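PDB 2GWM: Mono(ADP-ribosyl)transferase SpvB from Salmonella typhimurium, which probably transfers ADP-ribose from NAD(+) to an arginine of actin, which blocks actin polymerization and breaks down the host cytoskeleton. Local coordinates for residues 130-135 against 149-154. Numbering follows the deposited sequence.
Sequences KGHKGR and MLFPPN
Arg135 and Leu150 form an antiparallel hydrogen-bonded pair at one border of the small three-stranded sheet in this ADP-ribosyltransferase domain, an example of a two-residue edge strand whose backbone pairing is flanked by packing from the loop leading into it. Arg135 N donates to Leu150 O and Leu150 N to Arg135 O, each at 2.9 Å. Just before the pair, Gly134 lays its CA over one face of the Phe151 ring, 3.6 Å from the centroid, in a CH-pi contact; with no CB between them, the backbone lies directly against the ring. Met149, bent at chi3 (-86°), brings CE to 3.5 Å from Gly134 C, while the Met149 and His132 side chains meet tip to tip, SD 3.6 Å from CE1. Gly134 N donates to His132 ND1 close to the ring plane, which helps set the turn of the imidazole. Arg135 NH1 donates to His132 O, on a lone pair, and to Gly134 O from above the carbonyl plane. Pro152 CD lies 3.8 Å from Lys133 CB, where the two side chains cross at about a right angle. Strand 149-151 is central, with strand 110-112 along its other border; Leu150 touches Ser111, a predicted active-site residue, and packs on helices 3-24 and 50-69.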
# COMPACT_ATOMS: atom_id res chain seq x y z
N LYS A 130 3.19 13.62 12.27
CA LYS A 130 4.24 14.34 11.53
C LYS A 130 5.48 13.51 11.48
O LYS A 130 5.80 12.87 12.44
CB LYS A 130 4.56 15.65 12.21
CG LYS A 130 3.56 16.73 12.05
CD LYS A 130 4.04 17.92 12.89
CE LYS A 130 2.99 18.95 13.25
NZ LYS A 130 3.56 20.01 14.12
N GLY A 131 6.13 13.45 10.32
CA GLY A 131 7.42 12.75 10.19
C GLY A 131 7.31 11.32 9.70
O GLY A 131 8.29 10.56 9.68
N HIS A 132 6.08 10.93 9.34
CA HIS A 132 5.82 9.59 8.85
C HIS A 132 6.56 9.37 7.51
O HIS A 132 6.98 10.33 6.89
CB HIS A 132 4.32 9.39 8.66
CG HIS A 132 3.74 10.27 7.60
ND1 HIS A 132 3.82 9.95 6.26
CD2 HIS A 132 3.14 11.48 7.66
CE1 HIS A 132 3.26 10.91 5.55
NE2 HIS A 132 2.82 11.85 6.37
N LYS A 133 6.67 8.12 7.08
CA LYS A 133 7.48 7.74 5.91
C LYS A 133 6.73 7.75 4.59
O LYS A 133 7.27 7.43 3.54
CB LYS A 133 8.09 6.36 6.14
CG LYS A 133 9.16 6.37 7.22
CD LYS A 133 9.81 5.01 7.30
CE LYS A 133 10.98 5.00 8.29
NZ LYS A 133 12.13 5.76 7.79
N GLY A 134 5.45 8.11 4.62
CA GLY A 134 4.70 8.16 3.41
C GLY A 134 5.07 9.34 2.54
O GLY A 134 5.37 10.43 3.04
N ARG A 135 5.04 9.15 1.23
CA ARG A 135 5.37 10.23 0.31
C ARG A 135 4.42 10.26 -0.86
O ARG A 135 3.99 9.22 -1.41
CB ARG A 135 6.79 10.07 -0.22
CG ARG A 135 7.87 10.08 0.82
CD ARG A 135 8.08 11.45 1.35
NE ARG A 135 9.20 11.49 2.27
CZ ARG A 135 9.14 11.17 3.57
NH1 ARG A 135 8.02 10.76 4.12
NH2 ARG A 135 10.21 11.27 4.33
N MET A 149 -0.20 8.39 -1.96
CA MET A 149 0.84 8.44 -0.95
C MET A 149 1.29 7.00 -0.71
O MET A 149 0.49 6.14 -0.33
CB MET A 149 0.29 8.99 0.37
CG MET A 149 1.29 8.80 1.44
SD MET A 149 1.14 9.95 2.77
CE MET A 149 2.12 10.99 1.84
N LEU A 150 2.55 6.71 -1.03
CA LEU A 150 3.08 5.37 -0.90
C LEU A 150 3.99 5.36 0.33
O LEU A 150 4.72 6.30 0.61
CB LEU A 150 3.91 5.03 -2.16
CG LEU A 150 4.38 3.58 -2.22
CD1 LEU A 150 3.29 2.66 -2.46
CD2 LEU A 150 5.38 3.44 -3.37
N PHE A 151 3.91 4.25 1.07
CA PHE A 151 4.72 3.98 2.23
C PHE A 151 5.64 2.82 1.94
O PHE A 151 5.26 1.87 1.30
CB PHE A 151 3.80 3.60 3.41
CG PHE A 151 2.97 4.75 3.95
CD1 PHE A 151 3.35 5.46 5.05
CD2 PHE A 151 1.82 5.13 3.29
CE1 PHE A 151 2.59 6.51 5.54
CE2 PHE A 151 1.09 6.17 3.75
CZ PHE A 151 1.47 6.85 4.86
N PRO A 152 6.86 2.88 2.47
CA PRO A 152 7.75 1.74 2.30
C PRO A 152 7.35 0.58 3.15
O PRO A 152 6.45 0.70 4.01
CB PRO A 152 9.11 2.29 2.75
CG PRO A 152 8.76 3.28 3.81
CD PRO A 152 7.47 3.93 3.27
N PRO A 153 7.98 -0.57 2.95
CA PRO A 153 7.66 -1.77 3.73
C PRO A 153 7.76 -1.58 5.23
O PRO A 153 8.59 -0.80 5.71
CB PRO A 153 8.71 -2.79 3.24
CG PRO A 153 9.02 -2.36 1.92
CD PRO A 153 9.02 -0.86 1.95
N ASN A 154 6.91 -2.33 5.97
CA ASN A 154 6.91 -2.45 7.41
C ASN A 154 6.27 -1.25 8.10
O ASN A 154 6.63 -0.95 9.23
CB ASN A 154 8.27 -2.74 8.00
CG ASN A 154 8.91 -3.91 7.35
OD1 ASN A 154 8.26 -4.94 7.16
ND2 ASN A 154 10.19 -3.75 6.97